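Local coordinates for protein NEDD8-conjugating enzyme UBC12 (Saccharomyces cerevisiae, PDB 3O2U) that accepts the ubiquitin-like protein Rub1 (NEDD8) from its E1 complex as a thioester and catalyses its covalent attachment to other proteins, chiefly the cullin Cdc53, at residues A[75-80]-A[168-173]. Numbering follows the deposited sequence.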
loop_
_atom_site.group_PDB
_atom_site.type_symbol
_atom_site.label_atom_id
_atom_site.label_comp_id
_atom_site.label_asym_id
_atom_site.label_seq_id
_atom_site.Cartn_x
_atom_site.Cartn_y
_atom_site.Cartn_z
ATOM N N GLY A 75 -18.975 -0.340 -8.864
ATOM C CA GLY A 75 -18.046 -1.043 -9.736
ATOM C C GLY A 75 -17.982 -2.561 -9.570
ATOM O O GLY A 75 -18.744 -3.166 -8.812
ATOM N N TYR A 76 -17.045 -3.181 -10.282
ATOM C CA TYR A 76 -16.929 -4.636 -10.309
ATOM C C TYR A 76 -16.742 -5.277 -8.936
ATOM O O TYR A 76 -17.220 -6.388 -8.682
ATOM C CB TYR A 76 -15.749 -5.025 -11.177
ATOM C CG TYR A 76 -15.936 -4.731 -12.639
ATOM C CD1 TYR A 76 -16.975 -5.314 -13.348
ATOM C CD2 TYR A 76 -15.061 -3.887 -13.316
ATOM C CE1 TYR A 76 -17.146 -5.072 -14.691
ATOM C CE2 TYR A 76 -15.218 -3.641 -14.666
ATOM C CZ TYR A 76 -16.268 -4.237 -15.348
ATOM O OH TYR A 76 -16.442 -3.996 -16.690
ATOM N N TYR A 77 -16.023 -4.575 -8.070
ATOM C CA TYR A 77 -15.612 -5.105 -6.777
ATOM C C TYR A 77 -16.483 -4.548 -5.672
ATOM O O TYR A 77 -16.126 -4.621 -4.505
ATOM C CB TYR A 77 -14.135 -4.749 -6.515
ATOM C CG TYR A 77 -13.211 -5.300 -7.574
ATOM C CD1 TYR A 77 -12.636 -6.558 -7.433
ATOM C CD2 TYR A 77 -12.953 -4.587 -8.739
ATOM C CE1 TYR A 77 -11.807 -7.078 -8.406
ATOM C CE2 TYR A 77 -12.133 -5.097 -9.724
ATOM C CZ TYR A 77 -11.570 -6.351 -9.555
ATOM O OH TYR A 77 -10.738 -6.864 -10.520
ATOM N N ASN A 78 -17.631 -3.984 -6.046
ATOM C CA ASN A 78 -18.537 -3.402 -5.069
ATOM C C ASN A 78 -18.754 -4.304 -3.861
ATOM O O ASN A 78 -19.027 -5.503 -3.991
ATOM C CB ASN A 78 -19.872 -2.985 -5.710
ATOM C CG ASN A 78 -20.690 -4.168 -6.184
ATOM O OD1 ASN A 78 -21.445 -4.744 -5.423
ATOM N ND2 ASN A 78 -20.525 -4.542 -7.440
ATOM N N TYR A 79 -18.593 -3.705 -2.685
ATOM C CA TYR A 79 -18.807 -4.355 -1.390
ATOM C C TYR A 79 -17.832 -5.484 -1.005
ATOM O O TYR A 79 -17.996 -6.134 0.033
ATOM C CB TYR A 79 -20.273 -4.761 -1.254
ATOM C CG TYR A 79 -21.130 -3.523 -1.283
ATOM C CD1 TYR A 79 -21.320 -2.775 -0.137
ATOM C CD2 TYR A 79 -21.685 -3.061 -2.470
ATOM C CE1 TYR A 79 -22.069 -1.628 -0.147
ATOM C CE2 TYR A 79 -22.455 -1.901 -2.492
ATOM C CZ TYR A 79 -22.633 -1.187 -1.320
ATOM O OH TYR A 79 -23.381 -0.034 -1.307
ATOM N N GLY A 80 -16.812 -5.700 -1.827
ATOM C CA GLY A 80 -15.697 -6.545 -1.417
ATOM C C GLY A 80 -14.710 -5.734 -0.587
ATOM O O GLY A 80 -14.567 -4.535 -0.798
ATOM N N GLU A 168 -18.839 -11.172 -13.740
ATOM C CA GLU A 168 -19.208 -12.445 -13.137
ATOM C C GLU A 168 -17.990 -13.198 -12.613
ATOM O O GLU A 168 -18.083 -13.902 -11.607
ATOM C CB GLU A 168 -20.005 -13.302 -14.120
ATOM C CG GLU A 168 -21.419 -12.788 -14.369
ATOM C CD GLU A 168 -22.195 -13.674 -15.333
ATOM O OE1 GLU A 168 -21.573 -14.574 -15.943
ATOM O OE2 GLU A 168 -23.422 -13.469 -15.480
ATOM N N ALA A 169 -16.856 -13.042 -13.292
ATOM C CA ALA A 169 -15.606 -13.634 -12.830
ATOM C C ALA A 169 -15.164 -13.013 -11.504
ATOM O O ALA A 169 -14.630 -13.701 -10.631
ATOM C CB ALA A 169 -14.533 -13.456 -13.864
ATOM N N VAL A 170 -15.381 -11.705 -11.369
ATOM C CA VAL A 170 -15.013 -10.987 -10.158
ATOM C C VAL A 170 -15.931 -11.395 -9.012
ATOM O O VAL A 170 -15.474 -11.656 -7.896
ATOM C CB VAL A 170 -15.051 -9.458 -10.380
ATOM C CG1 VAL A 170 -14.956 -8.734 -9.054
ATOM C CG2 VAL A 170 -13.913 -9.040 -11.294
ATOM N N ARG A 171 -17.226 -11.490 -9.303
ATOM C CA ARG A 171 -18.194 -11.938 -8.312
ATOM C C ARG A 171 -17.887 -13.350 -7.810
ATOM O O ARG A 171 -17.999 -13.614 -6.615
ATOM C CB ARG A 171 -19.632 -11.859 -8.856
ATOM C CG ARG A 171 -20.117 -10.431 -9.172
ATOM C CD ARG A 171 -21.655 -10.353 -9.340
ATOM N NE ARG A 171 -22.110 -10.563 -10.721
ATOM C CZ ARG A 171 -22.757 -9.654 -11.451
ATOM N NH1 ARG A 171 -23.044 -8.459 -10.945
ATOM N NH2 ARG A 171 -23.126 -9.942 -12.691
ATOM N N LEU A 172 -17.503 -14.252 -8.714
ATOM C CA LEU A 172 -17.138 -15.614 -8.316
ATOM C C LEU A 172 -15.887 -15.628 -7.429
ATOM O O LEU A 172 -15.863 -16.262 -6.377
ATOM C CB LEU A 172 -16.863 -16.477 -9.546
ATOM C CG LEU A 172 -16.144 -17.818 -9.335
ATOM C CD1 LEU A 172 -16.999 -18.772 -8.524
ATOM C CD2 LEU A 172 -15.797 -18.454 -10.685
ATOM N N THR A 173 -14.831 -14.969 -7.890
ATOM C CA THR A 173 -13.558 -14.975 -7.164
ATOM C C THR A 173 -13.645 -14.301 -5.788
ATOM O O THR A 173 -13.044 -14.784 -4.828
ATOM C CB THR A 173 -12.445 -14.351 -8.009
ATOM O OG1 THR A 173 -12.825 -13.029 -8.415
ATOM C CG2 THR A 173 -12.217 -15.193 -9.255
#
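A type I turn from G75 to N78, overlapping a type II turn from Y77 to G80, brings Y76 and Y77 against one side of helix 163-174 at V170, the CA atoms of Y76 and V170 lying 6.6 Å apart. Within 168-173, V170 makes nearly all of the contact. At chi1 168° CG1 of V170 stands opposite the backbone N and sits over one face of the Y77 ring, 3.9 Å from the ring centroid and nearer the CD1-CE1 rim, a CH-pi contact. CG2 of V170 follows the same ring to its far end and lies 3.9 Å from OH of Y77. CG1 of V170 also packs against the backbone of the turn, 3.3 Å from O of Y76. The ring has other company: F142 and H107 meet it, and its hydroxyl is hydrogen-bonded to the backbone O of F106. Y76 adds its CB beside CG1, while its ring turns from V170 toward an earlier part of the same helix, where it meets F166 edge-to-face. Within the turn, O of G75 accepts two bonds from N78, one from the backbone N and a nearly straight one from ND2 at 2.6 Å. Thus the loop between strands 65-70 and 82-87 of the UBC fold meets a C-terminal helix through apolar packing, with the N78 bonds probably helping to hold its shape and the Y77 ring tethered at its hydroxyl.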